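Cell division control protein (Pyrococcus abyssi, PDB 6RPP) is an intein that probably excises itself from an archaeal MCM helicase precursor by protein splicing, joining the flanking host sequences. Local coordinates at residues A[2-7]-A[144-149]; A[64-69]-A[150-155]; A[11-15]-A[51-55]; A[8-12]-A[158-162]. The protein carries 2 engineered substitutions. One frame throughout, in Å; residues are numbered along the deposited sequence.

How the interactions relate
All four contacts hold together the HINT fold of the intein. Interaction 1 lies at the presumed splicing centre, where engineered A4 replaces a cysteine that, as in other inteins, would be the first residue of the element. Strand 146-151 runs from there into interaction 2, whose centre is about 18 Å away. Interactions 2 and 3 have centres about 9 Å apart and meet through neighbouring strands 63-75 and 44-56, with A66 O 2.8 Å from V53 N. Interactions 3 and 4, also about 9 Å between centres, share V11, V12 and water 5. F158 of interaction 4 packs on D149, L150, V152 and V53, and so touches all three other contacts.

Interaction 1: residues A[2-7]-A[144-149]; sequences AKAVDY and DPWVYD. Engineered in segment 2-7: A4 (natural residue Cys).
Segment 2-7, extended from A2 to D6 but not a regular strand, turns at Y7; the end-to-end directions of 2-7 and 144-149 lie 111° apart. One antiparallel hydrogen-bonded pair fixes the register: V5 N donates to Y148 O (2.9 Å) and Y148 N to V5 O (2.8 Å). Engineered A4, cysteine in nature, points its CB at the strand, 3.5 Å from V147 CG2 and 3.4 Å from Y148 O; the small, branched V147 (m) fills this buried spot. Y148 (m) sets out sideways, but its ring comes nearer, CD2 4.3 Å from D6 C, and Y7 (t) brings CD2 to 3.5 Å from Y148 OH, ring planes at 90°. D149 (t) reaches K3 O through water 1. D144 (t) closes an Asx turn, OD1 accepting from W146 N at 3.2 Å. The natural cysteine would, as in other inteins, probably be the first residue, consistent with a splicing-centre position. Around it, T94 bonds A4, V5 packs on strand 90-93, and Y148 meets helix 21-35, its hydroxyl bonding E26.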
loop_
_atom_site.group_PDB
_atom_site.type_symbol
_atom_site.label_atom_id
_atom_site.label_comp_id
_atom_site.label_asym_id
_atom_site.label_seq_id
_atom_site.Cartn_x
_atom_site.Cartn_y
_atom_site.Cartn_z
ATOM N N ALA A 2 6.689 -10.674 -3.449
ATOM C CA ALA A 2 5.910 -9.904 -2.492
ATOM C C ALA A 2 5.264 -8.695 -3.151
ATOM O O ALA A 2 5.912 -7.956 -3.903
ATOM C CB ALA A 2 6.802 -9.444 -1.340
ATOM N N LYS A 3 3.981 -8.506 -2.876
ATOM C CA LYS A 3 3.247 -7.288 -3.230
ATOM C C LYS A 3 3.229 -6.417 -1.969
ATOM O O LYS A 3 2.476 -6.692 -1.020
ATOM C CB LYS A 3 1.837 -7.656 -3.739
ATOM C CG LYS A 3 1.772 -8.411 -5.082
ATOM C CD LYS A 3 2.420 -9.778 -5.060
ATOM C CE LYS A 3 2.050 -10.665 -6.236
ATOM N NZ LYS A 3 3.304 -11.261 -6.792
ATOM N N ALA A 4 4.063 -5.371 -1.922
ATOM C CA ALA A 4 4.288 -4.684 -0.650
ATOM C C ALA A 4 4.924 -3.316 -0.891
ATOM O O ALA A 4 5.258 -2.957 -2.033
ATOM C CB ALA A 4 5.170 -5.556 0.273
ATOM N N VAL A 5 5.083 -2.546 0.200
ATOM C CA VAL A 5 5.535 -1.163 0.103
ATOM C C VAL A 5 6.661 -0.898 1.121
ATOM O O VAL A 5 6.874 -1.645 2.075
ATOM C CB VAL A 5 4.375 -0.155 0.293
ATOM C CG1 VAL A 5 3.209 -0.483 -0.618
ATOM C CG2 VAL A 5 3.912 -0.139 1.778
ATOM N N ASP A 6 7.396 0.198 0.905
ATOM C CA ASP A 6 8.475 0.660 1.798
ATOM C C ASP A 6 7.965 1.079 3.202
ATOM O O ASP A 6 6.869 1.629 3.347
ATOM C CB ASP A 6 9.144 1.835 1.048
ATOM C CG ASP A 6 10.263 2.484 1.763
ATOM O OD1 ASP A 6 10.078 3.177 2.782
ATOM O OD2 ASP A 6 11.400 2.430 1.250
ATOM N N TYR A 7 8.803 0.756 4.198
ATOM C CA TYR A 7 8.618 1.129 5.609
ATOM C C TYR A 7 7.990 2.503 5.791
ATOM O O TYR A 7 7.078 2.689 6.635
ATOM C CB TYR A 7 9.973 1.091 6.313
ATOM C CG TYR A 7 9.917 1.157 7.823
ATOM C CD1 TYR A 7 9.557 2.317 8.454
ATOM C CD2 TYR A 7 10.334 0.084 8.564
ATOM C CE1 TYR A 7 9.534 2.382 9.837
ATOM C CE2 TYR A 7 10.348 0.159 9.954
ATOM C CZ TYR A 7 9.900 1.298 10.552
ATOM O OH TYR A 7 9.906 1.363 11.948
ATOM N N ASP A 144 16.755 -0.931 2.642
ATOM C CA ASP A 144 15.995 -1.578 3.709
ATOM C C ASP A 144 15.554 -2.952 3.216
ATOM O O ASP A 144 14.927 -3.045 2.143
ATOM C CB ASP A 144 14.781 -0.685 4.031
ATOM C CG ASP A 144 13.962 -1.174 5.163
ATOM O OD1 ASP A 144 14.046 -2.343 5.597
ATOM O OD2 ASP A 144 13.118 -0.330 5.581
ATOM N N PRO A 145 15.902 -4.020 3.888
ATOM C CA PRO A 145 15.661 -5.365 3.333
ATOM C C PRO A 145 14.287 -5.936 3.680
ATOM O O PRO A 145 14.057 -7.130 3.432
ATOM C CB PRO A 145 16.784 -6.187 3.960
ATOM C CG PRO A 145 16.880 -5.596 5.338
ATOM C CD PRO A 145 16.773 -4.074 5.093
ATOM N N TRP A 146 13.352 -5.077 4.113
ATOM C CA TRP A 146 12.007 -5.523 4.409
ATOM C C TRP A 146 10.998 -4.652 3.706
ATOM O O TRP A 146 11.248 -3.473 3.472
ATOM C CB TRP A 146 11.728 -5.472 5.905
ATOM C CG TRP A 146 12.646 -6.317 6.685
ATOM C CD1 TRP A 146 13.718 -5.881 7.446
ATOM C CD2 TRP A 146 12.588 -7.730 6.854
ATOM N NE1 TRP A 146 14.344 -6.936 8.009
ATOM C CE2 TRP A 146 13.689 -8.094 7.665
ATOM C CE3 TRP A 146 11.746 -8.744 6.364
ATOM C CZ2 TRP A 146 13.928 -9.427 8.079
ATOM C CZ3 TRP A 146 11.987 -10.055 6.744
ATOM C CH2 TRP A 146 13.078 -10.388 7.579
ATOM N N VAL A 147 9.860 -5.247 3.358
ATOM C CA VAL A 147 8.714 -4.497 2.832
ATOM C C VAL A 147 7.442 -4.906 3.582
ATOM O O VAL A 147 7.404 -5.938 4.268
ATOM C CB VAL A 147 8.524 -4.708 1.325
ATOM C CG1 VAL A 147 9.737 -4.046 0.586
ATOM C CG2 VAL A 147 8.528 -6.168 0.969
ATOM N N TYR A 148 6.360 -4.117 3.380
ATOM C CA TYR A 148 5.242 -4.190 4.336
ATOM C C TYR A 148 3.895 -4.127 3.630
ATOM O O TYR A 148 3.739 -3.507 2.583
ATOM C CB TYR A 148 5.340 -3.027 5.301
ATOM C CG TYR A 148 6.620 -3.101 6.126
ATOM C CD1 TYR A 148 6.653 -3.884 7.253
ATOM C CD2 TYR A 148 7.801 -2.429 5.731
ATOM C CE1 TYR A 148 7.798 -3.985 7.984
ATOM C CE2 TYR A 148 8.983 -2.522 6.484
ATOM C CZ TYR A 148 8.947 -3.321 7.607
ATOM O OH TYR A 148 10.125 -3.414 8.320
ATOM N N ASP A 149 2.882 -4.688 4.266
ATOM C CA ASP A 149 1.546 -4.600 3.686
ATOM C C ASP A 149 0.547 -4.759 4.818
ATOM O O ASP A 149 0.904 -5.160 5.923
ATOM C CB ASP A 149 1.352 -5.693 2.632
ATOM C CG ASP A 149 0.103 -5.507 1.789
ATOM O OD1 ASP A 149 -0.338 -4.335 1.651
ATOM O OD2 ASP A 149 -0.379 -6.554 1.301
HETATM O O HOH W 1 1.382 -8.673 0.763
HETATM O O HOH W 2 11.136 -0.773 3.600
#

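Interaction 2: residues A[64-69]-A[150-155]; sequences RKARAN and LQVPGY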
loop_
_atom_site.group_PDB
_atom_site.type_symbol
_atom_site.label_atom_id
_atom_site.label_comp_id
_atom_site.label_asym_id
_atom_site.label_seq_id
_atom_site.Cartn_x
_atom_site.Cartn_y
_atom_site.Cartn_z
ATOM N N ARG A 64 -14.242 5.590 2.606
ATOM C CA ARG A 64 -14.874 5.089 3.817
ATOM C C ARG A 64 -13.821 4.651 4.819
ATOM O O ARG A 64 -12.737 4.190 4.455
ATOM C CB ARG A 64 -15.790 3.887 3.529
ATOM C CG ARG A 64 -17.169 4.222 2.979
ATOM C CD ARG A 64 -18.072 3.023 3.152
ATOM N NE ARG A 64 -19.256 3.088 2.303
ATOM C CZ ARG A 64 -19.330 2.535 1.097
ATOM N NH1 ARG A 64 -18.289 1.866 0.607
ATOM N NH2 ARG A 64 -20.448 2.634 0.393
ATOM N N LYS A 65 -14.136 4.772 6.103
ATOM C CA LYS A 65 -13.259 4.159 7.094
ATOM C C LYS A 65 -13.460 2.652 7.069
ATOM O O LYS A 65 -14.581 2.160 6.878
ATOM C CB LYS A 65 -13.549 4.701 8.509
ATOM C CG LYS A 65 -13.249 6.167 8.708
ATOM C CD LYS A 65 -13.583 6.615 10.131
ATOM C CE LYS A 65 -13.169 8.068 10.325
ATOM N NZ LYS A 65 -13.714 8.674 11.575
ATOM N N ALA A 66 -12.373 1.920 7.242
ATOM C CA ALA A 66 -12.446 0.478 7.173
ATOM C C ALA A 66 -11.399 -0.080 8.113
ATOM O O ALA A 66 -10.501 0.640 8.555
ATOM C CB ALA A 66 -12.243 -0.008 5.710
ATOM N N ARG A 67 -11.579 -1.333 8.518
ATOM C CA ARG A 67 -10.631 -1.945 9.450
ATOM C C ARG A 67 -9.591 -2.796 8.710
ATOM O O ARG A 67 -9.910 -3.496 7.740
ATOM C CB ARG A 67 -11.383 -2.785 10.493
ATOM C CG ARG A 67 -12.098 -1.917 11.581
ATOM C CD ARG A 67 -11.126 -1.429 12.706
ATOM N NE ARG A 67 -11.680 -0.368 13.563
ATOM C CZ ARG A 67 -11.096 0.121 14.666
ATOM N NH1 ARG A 67 -9.913 -0.341 15.087
ATOM N NH2 ARG A 67 -11.698 1.086 15.360
ATOM N N ALA A 68 -8.321 -2.690 9.124
ATOM C CA ALA A 68 -7.284 -3.596 8.663
ATOM C C ALA A 68 -7.000 -4.604 9.760
ATOM O O ALA A 68 -6.989 -4.236 10.938
ATOM C CB ALA A 68 -5.998 -2.826 8.323
ATOM N N ASN A 69 -6.865 -5.896 9.400
ATOM C CA ASN A 69 -6.783 -6.916 10.455
ATOM C C ASN A 69 -5.563 -7.836 10.391
ATOM O O ASN A 69 -5.382 -8.652 11.311
ATOM C CB ASN A 69 -8.090 -7.752 10.492
ATOM C CG ASN A 69 -8.350 -8.549 9.198
ATOM O OD1 ASN A 69 -7.768 -8.288 8.196
ATOM N ND2 ASN A 69 -9.232 -9.547 9.274
ATOM N N LEU A 150 -0.716 -4.445 4.520
ATOM C CA LEU A 150 -1.812 -4.637 5.454
ATOM C C LEU A 150 -2.919 -5.367 4.722
ATOM O O LEU A 150 -3.033 -5.261 3.505
ATOM C CB LEU A 150 -2.398 -3.333 5.978
ATOM C CG LEU A 150 -1.380 -2.440 6.667
ATOM C CD1 LEU A 150 -2.044 -1.084 6.805
ATOM C CD2 LEU A 150 -0.997 -3.012 7.973
ATOM N N GLN A 151 -3.736 -6.109 5.450
ATOM C CA GLN A 151 -4.944 -6.691 4.877
ATOM C C GLN A 151 -6.162 -5.865 5.254
ATOM O O GLN A 151 -6.372 -5.576 6.430
ATOM C CB GLN A 151 -5.148 -8.131 5.313
ATOM C CG GLN A 151 -6.475 -8.685 4.784
ATOM C CD GLN A 151 -6.705 -10.122 5.129
ATOM O OE1 GLN A 151 -6.255 -11.019 4.416
ATOM N NE2 GLN A 151 -7.390 -10.362 6.249
ATOM N N VAL A 152 -6.983 -5.504 4.259
ATOM C CA VAL A 152 -8.192 -4.718 4.505
ATOM C C VAL A 152 -9.384 -5.465 3.931
ATOM O O VAL A 152 -9.660 -5.379 2.723
ATOM C CB VAL A 152 -8.120 -3.306 3.905
ATOM C CG1 VAL A 152 -9.395 -2.512 4.291
ATOM C CG2 VAL A 152 -6.848 -2.554 4.444
ATOM N N PRO A 153 -10.145 -6.170 4.754
ATOM C CA PRO A 153 -11.230 -6.982 4.216
ATOM C C PRO A 153 -12.224 -6.143 3.460
ATOM O O PRO A 153 -12.614 -5.063 3.909
ATOM C CB PRO A 153 -11.873 -7.600 5.463
ATOM C CG PRO A 153 -10.657 -7.729 6.381
ATOM C CD PRO A 153 -9.863 -6.484 6.163
ATOM N N GLY A 154 -12.683 -6.707 2.343
ATOM C CA GLY A 154 -13.676 -6.114 1.480
ATOM C C GLY A 154 -12.957 -5.276 0.448
ATOM O O GLY A 154 -12.884 -5.644 -0.736
ATOM N N TYR A 155 -12.275 -4.248 0.934
ATOM C CA TYR A 155 -11.820 -3.158 0.094
ATOM C C TYR A 155 -10.499 -3.457 -0.597
ATOM O O TYR A 155 -10.255 -2.956 -1.696
ATOM C CB TYR A 155 -11.589 -1.918 0.948
ATOM C CG TYR A 155 -12.876 -1.340 1.477
ATOM C CD1 TYR A 155 -13.611 -0.483 0.680
ATOM C CD2 TYR A 155 -13.330 -1.646 2.761
ATOM C CE1 TYR A 155 -14.773 0.073 1.113
ATOM C CE2 TYR A 155 -14.553 -1.123 3.199
ATOM C CZ TYR A 155 -15.217 -0.238 2.373
ATOM O OH TYR A 155 -16.382 0.325 2.833
HETATM O O HOH W 3 -16.522 0.561 5.420
HETATM O O HOH W 4 -12.360 -3.938 6.596
#
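The ring of Y155 lies against A66, with CD2 3.5 Å from A66 CB. A methyl group suits this buried place, because it leaves room for the broad ring as well as for V152 CG1, 4.0 Å from the same A66 CB. Two residues on, A68 CB touches V152 CG2 at 4.0 Å and L150 CB at 4.3 Å, so alternate small residues of strand 64-69 receive bulkier ones from 150-155. The direct polar contacts lie toward the two ends. N69 N donates to Q151 O (3.0 Å), and Q151 NE2 to N69 OD1 (2.9 Å), a backbone bond doubled by a pair of amides. At the far end, R64 NH1 makes a weak 3.3 Å bond to Y155 OH, its stronger partner being D57. Between them the backbones have drawn apart: P153 has no amide hydrogen to offer, and water 4 joins R67 O (2.7 Å) to P153 O (2.9 Å). This is an edge strand peeling from its sheet into a loop. Strand 63-75 is paired on its other edge with strand 44-56, where S55 meets Y155, while F158 of strand 157-160 packs on L150 and V152.

Interaction 3: residues A[11-15]-A[51-55]; sequences VVLGN and IEVYS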
loop_
_atom_site.group_PDB
_atom_site.type_symbol
_atom_site.label_atom_id
_atom_site.label_comp_id
_atom_site.label_asym_id
_atom_site.label_seq_id
_atom_site.Cartn_x
_atom_site.Cartn_y
_atom_site.Cartn_z
ATOM N N VAL A 11 0.523 5.555 6.429
ATOM C CA VAL A 11 -0.888 5.157 6.394
ATOM C C VAL A 11 -1.712 6.197 7.119
ATOM O O VAL A 11 -1.391 6.563 8.258
ATOM C CB VAL A 11 -1.061 3.792 7.073
ATOM C CG1 VAL A 11 -2.498 3.350 7.043
ATOM C CG2 VAL A 11 -0.151 2.728 6.335
ATOM N N VAL A 12 -2.778 6.678 6.468
ATOM C CA VAL A 12 -3.732 7.566 7.134
ATOM C C VAL A 12 -4.665 6.755 8.033
ATOM O O VAL A 12 -5.401 5.863 7.590
ATOM C CB VAL A 12 -4.495 8.395 6.096
ATOM C CG1 VAL A 12 -5.466 9.383 6.785
ATOM C CG2 VAL A 12 -3.549 9.153 5.236
ATOM N N LEU A 13 -4.588 6.996 9.330
ATOM C CA LEU A 13 -5.462 6.322 10.269
ATOM C C LEU A 13 -6.776 7.090 10.411
ATOM O O LEU A 13 -6.816 8.321 10.316
ATOM C CB LEU A 13 -4.778 6.188 11.632
ATOM C CG LEU A 13 -3.486 5.388 11.578
ATOM C CD1 LEU A 13 -2.751 5.474 12.931
ATOM C CD2 LEU A 13 -3.729 3.962 11.183
ATOM N N GLY A 14 -7.873 6.345 10.583
ATOM C CA GLY A 14 -9.164 6.986 10.733
ATOM C C GLY A 14 -9.343 7.688 12.045
ATOM O O GLY A 14 -10.329 8.411 12.217
ATOM N N ASN A 15 -8.440 7.456 13.006
ATOM C CA ASN A 15 -8.673 7.965 14.339
ATOM C C ASN A 15 -7.391 8.412 15.006
ATOM O O ASN A 15 -7.291 8.344 16.224
ATOM C CB ASN A 15 -9.362 6.889 15.190
ATOM C CG ASN A 15 -8.596 5.535 15.210
ATOM O OD1 ASN A 15 -7.538 5.350 14.581
ATOM N ND2 ASN A 15 -9.156 4.581 15.974
ATOM N N ILE A 51 -6.774 -1.832 13.311
ATOM C CA ILE A 51 -6.627 -0.400 13.129
ATOM C C ILE A 51 -7.645 0.067 12.096
ATOM O O ILE A 51 -8.243 -0.737 11.382
ATOM C CB ILE A 51 -5.193 -0.018 12.695
ATOM C CG1 ILE A 51 -4.913 -0.582 11.322
ATOM C CG2 ILE A 51 -4.185 -0.583 13.674
ATOM C CD1 ILE A 51 -3.549 -0.199 10.837
ATOM N N GLU A 52 -7.888 1.368 12.085
ATOM C CA GLU A 52 -8.874 1.973 11.199
ATOM C C GLU A 52 -8.102 2.716 10.107
ATOM O O GLU A 52 -7.250 3.556 10.413
ATOM C CB GLU A 52 -9.784 2.911 11.987
ATOM C CG GLU A 52 -10.896 3.491 11.167
ATOM C CD GLU A 52 -11.821 4.338 12.005
ATOM O OE1 GLU A 52 -13.025 4.011 12.063
ATOM O OE2 GLU A 52 -11.340 5.311 12.620
ATOM N N VAL A 53 -8.372 2.380 8.850
ATOM C CA VAL A 53 -7.698 3.021 7.720
ATOM C C VAL A 53 -8.805 3.680 6.919
ATOM O O VAL A 53 -9.989 3.540 7.277
ATOM C CB VAL A 53 -6.925 2.018 6.877
ATOM C CG1 VAL A 53 -5.739 1.453 7.708
ATOM C CG2 VAL A 53 -7.860 0.966 6.346
ATOM N N TYR A 54 -8.433 4.357 5.835
ATOM C CA TYR A 54 -9.393 4.863 4.860
ATOM C C TYR A 54 -9.241 4.043 3.586
ATOM O O TYR A 54 -8.118 3.825 3.120
ATOM C CB TYR A 54 -9.159 6.352 4.550
ATOM C CG TYR A 54 -9.610 7.254 5.679
ATOM C CD1 TYR A 54 -10.963 7.549 5.848
ATOM C CD2 TYR A 54 -8.696 7.780 6.580
ATOM C CE1 TYR A 54 -11.371 8.351 6.869
ATOM C CE2 TYR A 54 -9.099 8.595 7.593
ATOM C CZ TYR A 54 -10.437 8.880 7.730
ATOM O OH TYR A 54 -10.865 9.690 8.740
ATOM N N SER A 55 -10.382 3.623 3.035
ATOM C CA SER A 55 -10.404 2.822 1.821
ATOM C C SER A 55 -11.312 3.421 0.762
ATOM O O SER A 55 -12.370 3.967 1.066
ATOM C CB SER A 55 -10.828 1.439 2.131
ATOM O OG SER A 55 -9.965 0.895 3.125
HETATM O O HOH W 5 -5.606 4.669 5.227
HETATM O O HOH W 6 -6.533 2.854 14.233
#
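V11 CG1 and V53 CG1, 3.8 Å apart, form the buried apolar centre of this contact, which belongs to the all-beta HINT fold and lays the loop after strand 10-11 across strand 44-56. Branched valines suit the extended backbones here, and I24 of helix 21-35 and F158 of strand 157-160 close over V11. L13 carries the apolar patch outward, its CD2 4.2 Å from I51 CD1, and V12 CG1 meets Y54 CD2 at 3.6 Å. The segments run 105° apart end to end, and the one direct backbone hydrogen bond is G14 N to E52 O at 2.9 Å. L13 CA adds a CA-H...O contact of 3.3 Å to E52 O. Glycine fits at 14 because a CB there would clash with E52 OE2, and its bare CA also lets Y54 CE2 approach to 3.5 Å. Water 5 sits 2.7 Å from V12 O, one of several acceptors competing for its protons, and accepts from Y54 N (2.9 Å). At the exposed edge, where the N15 side chain is about 4 Å from a bound PEG, water 6 donates to N15 OD1 at 2.7 Å and accepts from E52 N at 2.9 Å.

Interaction 4: residues A[8-12]-A[158-162]; sequences ETEVV and FLANG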
loop_
_atom_site.group_PDB
_atom_site.type_symbol
_atom_site.label_atom_id
_atom_site.label_comp_id
_atom_site.label_asym_id
_atom_site.label_seq_id
_atom_site.Cartn_x
_atom_site.Cartn_y
_atom_site.Cartn_z
ATOM N N GLU A 8 8.470 3.483 5.032
ATOM C CA GLU A 8 8.147 4.893 5.331
ATOM C C GLU A 8 6.835 5.334 4.699
ATOM O O GLU A 8 6.453 6.511 4.879
ATOM C CB GLU A 8 9.262 5.823 4.907
ATOM C CG GLU A 8 10.549 5.620 5.685
ATOM C CD GLU A 8 11.639 6.588 5.295
ATOM O OE1 GLU A 8 12.154 6.493 4.147
ATOM O OE2 GLU A 8 12.009 7.451 6.094
ATOM N N THR A 9 6.178 4.470 3.909
ATOM C CA THR A 9 4.846 4.774 3.379
ATOM C C THR A 9 3.936 5.089 4.563
ATOM O O THR A 9 3.841 4.277 5.471
ATOM C CB THR A 9 4.311 3.570 2.625
ATOM O OG1 THR A 9 5.326 3.112 1.685
ATOM C CG2 THR A 9 3.025 3.892 1.856
ATOM N N GLU A 10 3.316 6.290 4.594
ATOM C CA GLU A 10 2.556 6.707 5.770
ATOM C C GLU A 10 1.059 6.437 5.594
ATOM O O GLU A 10 0.405 7.009 4.707
ATOM C CB GLU A 10 2.801 8.196 6.051
ATOM C CG GLU A 10 4.237 8.478 6.458
ATOM C CD GLU A 10 4.510 9.834 7.086
ATOM O OE1 GLU A 10 3.583 10.694 7.211
ATOM O OE2 GLU A 10 5.715 10.076 7.439
ATOM N N VAL A 11 0.523 5.555 6.429
ATOM C CA VAL A 11 -0.888 5.157 6.394
ATOM C C VAL A 11 -1.712 6.197 7.119
ATOM O O VAL A 11 -1.391 6.563 8.258
ATOM C CB VAL A 11 -1.061 3.792 7.073
ATOM C CG1 VAL A 11 -2.498 3.350 7.043
ATOM C CG2 VAL A 11 -0.151 2.728 6.335
ATOM N N VAL A 12 -2.778 6.678 6.468
ATOM C CA VAL A 12 -3.732 7.566 7.134
ATOM C C VAL A 12 -4.665 6.755 8.033
ATOM O O VAL A 12 -5.401 5.863 7.590
ATOM C CB VAL A 12 -4.495 8.395 6.096
ATOM C CG1 VAL A 12 -5.466 9.383 6.785
ATOM C CG2 VAL A 12 -3.549 9.153 5.236
ATOM N N PHE A 158 -5.880 0.759 1.119
ATOM C CA PHE A 158 -5.811 1.756 2.199
ATOM C C PHE A 158 -5.113 2.982 1.662
ATOM O O PHE A 158 -4.250 2.887 0.779
ATOM C CB PHE A 158 -5.079 1.241 3.466
ATOM C CG PHE A 158 -3.698 0.690 3.170
ATOM C CD1 PHE A 158 -2.565 1.523 3.189
ATOM C CD2 PHE A 158 -3.506 -0.670 2.871
ATOM C CE1 PHE A 158 -1.299 1.090 2.904
ATOM C CE2 PHE A 158 -2.230 -1.160 2.571
ATOM C CZ PHE A 158 -1.122 -0.310 2.590
ATOM N N LEU A 159 -5.507 4.142 2.194
ATOM C CA LEU A 159 -4.875 5.418 1.819
ATOM C C LEU A 159 -3.518 5.584 2.467
ATOM O O LEU A 159 -3.388 5.535 3.703
ATOM C CB LEU A 159 -5.783 6.557 2.252
ATOM C CG LEU A 159 -5.289 7.962 1.890
ATOM C CD1 LEU A 159 -5.101 8.154 0.365
ATOM C CD2 LEU A 159 -6.375 8.936 2.472
ATOM N N ALA A 160 -2.485 5.821 1.641
ATOM C CA ALA A 160 -1.161 6.086 2.174
ATOM C C ALA A 160 -0.394 6.888 1.131
ATOM O O ALA A 160 -0.488 6.611 -0.058
ATOM C CB ALA A 160 -0.445 4.753 2.498
ATOM N N ASN A 161 0.345 7.888 1.616
ATOM C CA ASN A 161 1.139 8.770 0.718
ATOM C C ASN A 161 0.229 9.427 -0.329
ATOM O O ASN A 161 0.677 9.727 -1.449
ATOM C CB ASN A 161 2.283 8.013 0.054
ATOM C CG ASN A 161 3.470 7.816 0.965
ATOM O OD1 ASN A 161 3.331 7.863 2.186
ATOM N ND2 ASN A 161 4.643 7.625 0.389
ATOM N N GLY A 162 -1.044 9.641 0.031
ATOM C CA GLY A 162 -2.012 10.238 -0.863
ATOM C C GLY A 162 -2.496 9.340 -1.988
ATOM O O GLY A 162 -3.175 9.846 -2.887
HETATM O O HOH W 7 7.029 7.635 2.176
HETATM O O HOH W 5 -5.606 4.669 5.227
#
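This is a backbone bridge between two short strands near the middle of the HINT fold, 10-11 close to the N-terminus and 157-160 close to the C-terminus, so it brings the two ends of the chain together. V11 pairs with A160, their CA atoms 4.3 Å apart, and two backbone hydrogen bonds flank the pair. N161 N donates to E10 O at 3.2 Å. V12 N donates to L159 O at 3.1 Å. A160 CA also comes within 3.1 Å of E10 O in a CA-H...O contact, and the small A160 CB fits beside T9 CG2 at 3.6 Å. V11 CG2 rests 4.0 Å from F158 CE1, a ring that also packs against I21 and V53, while V12 CG2 lies 4.0 Å from L159 CG. N161 and G162 both have positive phi and form a type I' turn that closes a beta-hairpin with strand 163-166, a conformation that asparagine and glycine adopt readily. The carboxylate of E10 forms a salt bridge with R18. Water 7 accepts from N161 ND2 at 3.0 Å, whereas N161 OD1 takes a nearly straight hydrogen bond from E10 N at 2.9 Å, with an angle of 172°.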